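Local coordinates for putative hyaluronoglucosaminidase (Clostridium perfringens, PDB 6PWI), which probably cleaves N-acetylhexosamine from glycans, as a secreted, cell-wall-anchored glycoside hydrolase of family 84, at residues Q41-D46 with L169-Y174; E346-I351 with E381-Q386. All coordinates share one frame; numbering follows the deposited sequence.

Contact 1 (Q41-D46 with L169-Y174)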
ATOM      1  N   GLN A  41      17.825  -4.438   3.228  1.00 22.24           N
ATOM      2  CA  GLN A  41      18.930  -3.506   3.115  1.00 23.13           C
ATOM      3  C   GLN A  41      20.209  -4.275   2.791  1.00 24.43           C
ATOM      4  O   GLN A  41      21.050  -3.779   2.046  1.00 25.13           O
ATOM      5  CB  GLN A  41      19.050  -2.656   4.377  1.00 23.09           C
ATOM      6  CG  GLN A  41      17.801  -1.839   4.673  1.00 23.59           C
ATOM      7  CD  GLN A  41      17.654  -0.576   3.858  1.00 23.59           C
ATOM      8  OE1 GLN A  41      18.576  -0.120   3.189  1.00 23.75           O
ATOM      9  NE2 GLN A  41      16.475   0.022   3.925  1.00 23.89           N
ATOM     10  N   SER A  42      20.331  -5.495   3.335  1.00 25.48           N
ATOM     11  CA  SER A  42      21.520  -6.313   3.143  1.00 26.47           C
ATOM     12  C   SER A  42      21.206  -7.786   3.401  1.00 27.62           C
ATOM     13  O   SER A  42      20.723  -8.144   4.476  1.00 30.07           O
ATOM     14  CB  SER A  42      22.647  -5.839   4.027  1.00 26.23           C
ATOM     15  OG  SER A  42      23.787  -6.664   3.855  1.00 26.93           O
ATOM     16  N   ILE A  43      21.489  -8.629   2.401  1.00 26.85           N
ATOM     17  CA  ILE A  43      21.373 -10.071   2.545  1.00 27.52           C
ATOM     18  C   ILE A  43      22.644 -10.733   2.003  1.00 29.49           C
ATOM     19  O   ILE A  43      23.169 -10.347   0.954  1.00 29.19           O
ATOM     20  CB  ILE A  43      20.076 -10.614   1.905  1.00 26.64           C
ATOM     21  CG1 ILE A  43      19.872 -12.097   2.237  1.00 26.69           C
ATOM     22  CG2 ILE A  43      20.048 -10.365   0.402  1.00 26.33           C
ATOM     23  CD1 ILE A  43      18.530 -12.654   1.844  1.00 25.46           C
ATOM     24  N   LYS A  44      23.144 -11.717   2.758  1.00 30.50           N
ATOM     25  CA  LYS A  44      24.375 -12.413   2.425  1.00 31.31           C
ATOM     26  C   LYS A  44      24.130 -13.916   2.476  1.00 32.32           C
ATOM     27  O   LYS A  44      23.459 -14.412   3.380  1.00 31.91           O
ATOM     28  CB  LYS A  44      25.495 -12.006   3.383  1.00 31.51           C
ATOM     29  CG  LYS A  44      26.078 -10.632   3.103  1.00 34.43           C
ATOM     30  CD  LYS A  44      26.801 -10.025   4.276  1.00 36.14           C
ATOM     31  CE  LYS A  44      27.421  -8.691   3.917  1.00 38.08           C
ATOM     32  NZ  LYS A  44      27.847  -7.963   5.135  1.00 42.30           N
ATOM     33  N   TYR A  45      24.669 -14.614   1.474  1.00 33.39           N
ATOM     34  CA  TYR A  45      24.591 -16.059   1.386  1.00 36.43           C
ATOM     35  C   TYR A  45      25.999 -16.643   1.491  1.00 40.50           C
ATOM     36  O   TYR A  45      26.976 -15.996   1.124  1.00 40.79           O
ATOM     37  CB  TYR A  45      23.942 -16.455   0.059  1.00 34.09           C
ATOM     38  CG  TYR A  45      22.488 -16.076  -0.073  1.00 33.49           C
ATOM     39  CD1 TYR A  45      21.487 -16.985   0.237  1.00 33.32           C
ATOM     40  CD2 TYR A  45      22.104 -14.813  -0.503  1.00 32.73           C
ATOM     41  CE1 TYR A  45      20.146 -16.651   0.119  1.00 33.35           C
ATOM     42  CE2 TYR A  45      20.766 -14.463  -0.622  1.00 31.95           C
ATOM     43  CZ  TYR A  45      19.783 -15.387  -0.314  1.00 32.42           C
ATOM     44  OH  TYR A  45      18.461 -15.064  -0.430  1.00 31.88           O
ATOM     45  N   ASP A  46      26.105 -17.868   2.008  1.00 48.11           N
ATOM     46  CA  ASP A  46      27.326 -18.637   1.833  1.00 55.62           C
ATOM     47  C   ASP A  46      26.976 -19.966   1.165  1.00 61.22           C
ATOM     48  O   ASP A  46      25.808 -20.230   0.882  1.00 62.86           O
ATOM     49  CB  ASP A  46      28.144 -18.725   3.125  1.00 59.25           C
ATOM     50  CG  ASP A  46      27.416 -19.416   4.263  1.00 64.91           C
ATOM     51  OD1 ASP A  46      26.776 -20.457   4.006  1.00 67.47           O
ATOM     52  OD2 ASP A  46      27.503 -18.909   5.399  1.00 66.13           O
ATOM     53  N   LEU A 169      22.142 -18.062   5.418  1.00 35.55           N
ATOM     54  CA  LEU A 169      22.146 -16.658   5.037  1.00 32.56           C
ATOM     55  C   LEU A 169      22.208 -15.762   6.271  1.00 31.20           C
ATOM     56  O   LEU A 169      21.982 -16.216   7.391  1.00 31.10           O
ATOM     57  CB  LEU A 169      20.897 -16.367   4.195  1.00 32.58           C
ATOM     58  CG  LEU A 169      19.551 -16.654   4.864  1.00 32.36           C
ATOM     59  CD1 LEU A 169      19.032 -15.432   5.612  1.00 30.12           C
ATOM     60  CD2 LEU A 169      18.532 -17.120   3.835  1.00 32.38           C
ATOM     61  N   LEU A 170      22.500 -14.478   6.034  1.00 29.21           N
ATOM     62  CA  LEU A 170      22.458 -13.454   7.062  1.00 28.41           C
ATOM     63  C   LEU A 170      21.819 -12.187   6.488  1.00 28.73           C
ATOM     64  O   LEU A 170      22.383 -11.546   5.601  1.00 28.82           O
ATOM     65  CB  LEU A 170      23.884 -13.196   7.559  1.00 27.24           C
ATOM     66  CG  LEU A 170      24.040 -12.099   8.612  1.00 27.76           C
ATOM     67  CD1 LEU A 170      23.643 -12.602   9.991  1.00 26.95           C
ATOM     68  CD2 LEU A 170      25.469 -11.582   8.637  1.00 27.14           C
ATOM     69  N   ILE A 171      20.624 -11.853   6.990  1.00 27.52           N
ATOM     70  CA  ILE A 171      19.937 -10.623   6.634  1.00 27.84           C
ATOM     71  C   ILE A 171      20.260  -9.587   7.705  1.00 28.56           C
ATOM     72  O   ILE A 171      20.070  -9.848   8.890  1.00 30.23           O
ATOM     73  CB  ILE A 171      18.410 -10.838   6.513  1.00 27.09           C
ATOM     74  CG1 ILE A 171      18.039 -11.878   5.455  1.00 26.03           C
ATOM     75  CG2 ILE A 171      17.693  -9.519   6.261  1.00 26.77           C
ATOM     76  CD1 ILE A 171      16.586 -12.292   5.490  1.00 25.97           C
ATOM     77  N   GLU A 172      20.748  -8.419   7.280  1.00 28.66           N
ATOM     78  CA  GLU A 172      20.886  -7.288   8.182  1.00 30.58           C
ATOM     79  C   GLU A 172      19.970  -6.171   7.687  1.00 30.45           C
ATOM     80  O   GLU A 172      20.332  -5.429   6.775  1.00 32.38           O
ATOM     81  CB  GLU A 172      22.345  -6.832   8.274  1.00 32.93           C
ATOM     82  CG  GLU A 172      23.285  -7.887   8.844  1.00 37.32           C
ATOM     83  CD  GLU A 172      24.759  -7.655   8.537  1.00 40.04           C
ATOM     84  OE1 GLU A 172      25.263  -8.241   7.540  1.00 39.91           O
ATOM     85  OE2 GLU A 172      25.405  -6.888   9.294  1.00 39.88           O
ATOM     86  N   ASP A 173      18.780  -6.063   8.291  1.00 27.52           N
ATOM     87  CA  ASP A 173      17.710  -5.287   7.684  1.00 25.78           C
ATOM     88  C   ASP A 173      17.290  -4.133   8.589  1.00 25.22           C
ATOM     89  O   ASP A 173      17.465  -4.175   9.807  1.00 25.09           O
ATOM     90  CB  ASP A 173      16.529  -6.177   7.295  1.00 25.03           C
ATOM     91  CG  ASP A 173      15.798  -5.710   6.048  1.00 26.16           C
ATOM     92  OD1 ASP A 173      16.103  -4.589   5.557  1.00 27.58           O
ATOM     93  OD2 ASP A 173      14.930  -6.463   5.570  1.00 25.04           O
ATOM     94  N   TYR A 174      16.735  -3.098   7.954  1.00 24.85           N
ATOM     95  CA  TYR A 174      16.145  -1.968   8.652  1.00 25.27           C
ATOM     96  C   TYR A 174      15.276  -1.171   7.681  1.00 25.04           C
ATOM     97  O   TYR A 174      15.317  -1.399   6.475  1.00 24.86           O
ATOM     98  CB  TYR A 174      17.235  -1.090   9.266  1.00 24.81           C
ATOM     99  CG  TYR A 174      18.133  -0.422   8.258  1.00 24.57           C
ATOM    100  CD1 TYR A 174      17.776   0.779   7.664  1.00 23.64           C
ATOM    101  CD2 TYR A 174      19.348  -0.995   7.909  1.00 24.90           C
ATOM    102  CE1 TYR A 174      18.608   1.390   6.738  1.00 24.94           C
ATOM    103  CE2 TYR A 174      20.194  -0.393   6.991  1.00 24.21           C
ATOM    104  CZ  TYR A 174      19.819   0.801   6.403  1.00 25.21           C
ATOM    105  OH  TYR A 174      20.657   1.384   5.500  1.00 25.83           O
TER
HETATM  106  O   HOH W   1      23.677  -8.836   5.496  1.00 31.00           O
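Ser-42 to Tyr-45 pair with Leu-169 to Glu-172 in an antiparallel beta arrangement, the axes of strands 43-46 and 169-174 approaching to 4.7 Å, with N-to-C directions 170° apart. This joins two strands of the mixed sheet in the N-terminal domain, which matches the family 20 domain 2 sequence family. Lys-44 and Leu-170 form the hydrogen-bonded pair: Lys-44 N reaches Leu-170 O at 2.9 Å, and Leu-170 N returns to Lys-44 O. Glu-172 N to Ser-42 O (2.8 Å) extends the bonding. Leu-169, Ile-171 and Asp-173 also make backbone hydrogen bonds to Val-132, Val-130 and His-128 of strand 127-133.

In the non-hydrogen-bonded pair Ile-43/Ile-171 the side chains lie side by side, the two CG1 atoms 3.7 Å apart; beyond them CD1 of the Tyr-45 ring rests near Leu-169 CB on the same face. On the face of Lys-44 and Leu-170, Lys-44 NZ and Glu-172 OE1 form a long salt bridge of 3.5 Å. A water adds a second partner to that oxygen: it accepts from Ser-42 OG and donates to Glu-172 OE1 and Leu-170 O.

At the far end Gln-41 lies over one face of the Tyr-174 ring, its CG 3.5 Å from the centroid. A bend at chi2 (-79°) folds the amide back over the ring, the planes 9° apart, and NE2 donates to Tyr-174 O from above the carbonyl plane. Trp-444 NE1 donates to Asp-173 OD1, which Gln-41 N (2.9 Å) and Tyr-174 N reach from opposite faces of the carboxylate.

Contact 2 (E346-I351 with E381-Q386)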
ATOM      1  N   GLU A 346       2.780  31.683   8.650  1.00 32.03           N
ATOM      2  CA  GLU A 346       2.491  31.837  10.071  1.00 33.46           C
ATOM      3  C   GLU A 346       1.945  30.532  10.640  1.00 32.11           C
ATOM      4  O   GLU A 346       2.382  30.078  11.697  1.00 32.54           O
ATOM      5  CB  GLU A 346       1.431  32.911  10.322  1.00 39.73           C
ATOM      6  CG  GLU A 346       1.863  34.325   9.987  1.00 50.76           C
ATOM      7  CD  GLU A 346       2.794  35.013  10.975  1.00 61.27           C
ATOM      8  OE1 GLU A 346       3.244  34.351  11.944  1.00 65.68           O
ATOM      9  OE2 GLU A 346       3.075  36.218  10.769  1.00 66.15           O
ATOM     10  N   TYR A 347       0.967  29.950   9.933  1.00 30.15           N
ATOM     11  CA  TYR A 347       0.315  28.738  10.391  1.00 27.71           C
ATOM     12  C   TYR A 347       1.357  27.640  10.618  1.00 27.64           C
ATOM     13  O   TYR A 347       1.391  27.043  11.690  1.00 27.41           O
ATOM     14  CB  TYR A 347      -0.819  28.311   9.454  1.00 26.34           C
ATOM     15  CG  TYR A 347      -1.447  27.006   9.869  1.00 26.73           C
ATOM     16  CD1 TYR A 347      -2.546  26.977  10.716  1.00 25.98           C
ATOM     17  CD2 TYR A 347      -0.899  25.793   9.472  1.00 26.91           C
ATOM     18  CE1 TYR A 347      -3.101  25.780  11.143  1.00 25.72           C
ATOM     19  CE2 TYR A 347      -1.444  24.586   9.884  1.00 26.82           C
ATOM     20  CZ  TYR A 347      -2.546  24.581  10.725  1.00 26.74           C
ATOM     21  OH  TYR A 347      -3.078  23.395  11.136  1.00 26.55           O
ATOM     22  N   LEU A 348       2.213  27.395   9.617  1.00 26.85           N
ATOM     23  CA  LEU A 348       3.149  26.281   9.683  1.00 27.29           C
ATOM     24  C   LEU A 348       4.186  26.525  10.779  1.00 28.48           C
ATOM     25  O   LEU A 348       4.578  25.594  11.475  1.00 28.75           O
ATOM     26  CB  LEU A 348       3.798  26.039   8.313  1.00 26.11           C
ATOM     27  CG  LEU A 348       2.866  25.519   7.212  1.00 25.14           C
ATOM     28  CD1 LEU A 348       3.596  25.408   5.883  1.00 23.93           C
ATOM     29  CD2 LEU A 348       2.239  24.180   7.582  1.00 23.94           C
ATOM     30  N   LYS A 349       4.603  27.785  10.947  1.00 30.72           N
ATOM     31  CA  LYS A 349       5.564  28.158  11.972  1.00 30.96           C
ATOM     32  C   LYS A 349       4.989  27.834  13.350  1.00 32.01           C
ATOM     33  O   LYS A 349       5.705  27.318  14.210  1.00 32.93           O
ATOM     34  CB  LYS A 349       5.939  29.635  11.822  1.00 33.34           C
ATOM     35  CG  LYS A 349       7.059  30.153  12.716  1.00 35.59           C
ATOM     36  CD  LYS A 349       7.380  31.598  12.398  1.00 38.87           C
ATOM     37  CE  LYS A 349       7.803  32.427  13.593  1.00 41.44           C
ATOM     38  NZ  LYS A 349       9.263  32.345  13.822  1.00 45.35           N
ATOM     39  N   THR A 350       3.688  28.106  13.541  1.00 29.71           N
ATOM     40  CA  THR A 350       3.049  27.859  14.825  1.00 29.53           C
ATOM     41  C   THR A 350       2.908  26.363  15.099  1.00 29.61           C
ATOM     42  O   THR A 350       3.228  25.901  16.198  1.00 28.96           O
ATOM     43  CB  THR A 350       1.683  28.540  14.914  1.00 28.88           C
ATOM     44  OG1 THR A 350       1.954  29.928  14.747  1.00 30.73           O
ATOM     45  CG2 THR A 350       1.020  28.324  16.254  1.00 27.60           C
ATOM     46  N   ILE A 351       2.388  25.638  14.098  1.00 28.46           N
ATOM     47  CA  ILE A 351       2.192  24.197  14.121  1.00 28.36           C
ATOM     48  C   ILE A 351       3.501  23.513  14.507  1.00 27.78           C
ATOM     49  O   ILE A 351       3.501  22.532  15.242  1.00 26.39           O
ATOM     50  CB  ILE A 351       1.635  23.733  12.755  1.00 29.95           C
ATOM     51  CG1 ILE A 351       0.149  24.074  12.622  1.00 33.49           C
ATOM     52  CG2 ILE A 351       1.885  22.264  12.472  1.00 30.40           C
ATOM     53  CD1 ILE A 351      -0.668  23.851  13.880  1.00 34.65           C
ATOM     54  N   GLU A 381      11.910  23.608   6.179  1.00 26.71           N
ATOM     55  CA  GLU A 381      12.228  25.017   6.349  1.00 26.55           C
ATOM     56  C   GLU A 381      11.065  25.735   7.047  1.00 25.79           C
ATOM     57  O   GLU A 381      11.290  26.629   7.857  1.00 25.19           O
ATOM     58  CB  GLU A 381      12.551  25.609   4.973  1.00 28.72           C
ATOM     59  CG  GLU A 381      13.416  26.858   4.986  1.00 31.83           C
ATOM     60  CD  GLU A 381      14.058  27.221   3.647  1.00 35.69           C
ATOM     61  OE1 GLU A 381      14.235  26.309   2.792  1.00 37.67           O
ATOM     62  OE2 GLU A 381      14.390  28.417   3.450  1.00 36.75           O
ATOM     63  N   ALA A 382       9.823  25.326   6.746  1.00 24.37           N
ATOM     64  CA  ALA A 382       8.633  26.035   7.197  1.00 24.53           C
ATOM     65  C   ALA A 382       8.181  25.567   8.583  1.00 25.20           C
ATOM     66  O   ALA A 382       7.725  26.368   9.398  1.00 24.68           O
ATOM     67  CB  ALA A 382       7.525  25.880   6.182  1.00 22.92           C
ATOM     68  N   VAL A 383       8.286  24.262   8.844  1.00 26.24           N
ATOM     69  CA  VAL A 383       7.673  23.681  10.025  1.00 27.10           C
ATOM     70  C   VAL A 383       8.732  23.480  11.112  1.00 29.35           C
ATOM     71  O   VAL A 383       8.453  23.716  12.287  1.00 30.17           O
ATOM     72  CB  VAL A 383       6.912  22.384   9.684  1.00 26.67           C
ATOM     73  CG1 VAL A 383       6.379  21.682  10.923  1.00 26.80           C
ATOM     74  CG2 VAL A 383       5.785  22.636   8.695  1.00 25.95           C
ATOM     75  N   GLY A 384       9.931  23.029  10.716  1.00 29.05           N
ATOM     76  CA  GLY A 384      11.030  22.835  11.650  1.00 28.72           C
ATOM     77  C   GLY A 384      11.407  21.365  11.845  1.00 29.98           C
ATOM     78  O   GLY A 384      12.313  21.055  12.616  1.00 32.41           O
ATOM     79  N   ARG A 385      10.713  20.461  11.147  1.00 28.64           N
ATOM     80  CA  ARG A 385      10.967  19.032  11.243  1.00 27.35           C
ATOM     81  C   ARG A 385      10.605  18.382   9.909  1.00 27.94           C
ATOM     82  O   ARG A 385       9.954  18.995   9.070  1.00 28.36           O
ATOM     83  CB  ARG A 385      10.152  18.424  12.390  1.00 26.35           C
ATOM     84  CG  ARG A 385       8.657  18.343  12.114  1.00 26.32           C
ATOM     85  CD  ARG A 385       7.817  17.997  13.328  1.00 25.83           C
ATOM     86  NE  ARG A 385       7.666  19.150  14.203  1.00 25.33           N
ATOM     87  CZ  ARG A 385       7.092  19.128  15.402  1.00 24.62           C
ATOM     88  NH1 ARG A 385       6.590  18.000  15.882  1.00 23.89           N
ATOM     89  NH2 ARG A 385       7.007  20.244  16.104  1.00 23.09           N
ATOM     90  N   GLN A 386      11.016  17.128   9.722  1.00 28.44           N
ATOM     91  CA  GLN A 386      10.749  16.430   8.478  1.00 28.81           C
ATOM     92  C   GLN A 386       9.285  16.005   8.404  1.00 29.34           C
ATOM     93  O   GLN A 386       8.638  15.795   9.429  1.00 31.83           O
ATOM     94  CB  GLN A 386      11.691  15.241   8.350  1.00 30.22           C
ATOM     95  CG  GLN A 386      13.141  15.659   8.197  1.00 33.09           C
ATOM     96  CD  GLN A 386      14.013  14.462   7.925  1.00 35.87           C
ATOM     97  OE1 GLN A 386      13.724  13.344   8.362  1.00 35.34           O
ATOM     98  NE2 GLN A 386      15.081  14.695   7.181  1.00 38.96           N
TER
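Leu-348 makes the side-chain contacts of helix 346-351 with the end of helix 373-383, touching both Ala-382 and Val-383; its CA lies 5.2 Å from that of Val-383. These helices follow strands 328-330 and 359-362 in the (beta/alpha)8 barrel, so the contact joins neighbouring helices of its outer layer. With CG anti to the carbonyl carbon (chi1 -68°), the leucine spreads its branches: CD1 approaches Ala-382 CB at 4.0 Å, while CB and CD2 each lie 4.0 Å from Val-383 CG2. The two side chains cross at a slant, and the valine methyl bridges the base and one tip of the leucine.

At Lys-349 it is the backbone N that comes close, 3.8 Å from Ala-382 O, while CB points away.

Ile-351 O comes no nearer than 4.3 Å to Arg-385 NH2. Gly-384, with positive phi, has turned the chain out of the helix just before this arginine, whose guanidinium bonds instead to the carbonyls of Gly-352, Met-354, Pro-355 and Ile-358. Ile-351 and Val-383 both rest on Ile-360 of the intervening strand. Between the two segments, then, cohesion is apolar and of modest extent, 230 Å² in all, while the polar anchoring passes through Arg-385 to the loop after the first helix.

From the N terminus, strand 43-46 leads into the helices and strands of the first domain, and contact 1 closes this 122-residue excursion when strand 165-175 returns beside it. The chain then enters the barrel directly with strand 179-184. It passes Asp-299, the predicted proton donor, before contact 2 opens at helix 346-351 and closes 29 residues later, around one strand of the barrel wall. The loops are in series and neither nest nor cross. Their centres lie 39 Å apart, with nearest atoms about 13 Å apart: contact 1 pairs two strands of the first domain's sheet, contact 2 packs two neighbouring outer helices of the barrel, and neither lies at the predicted proton donor.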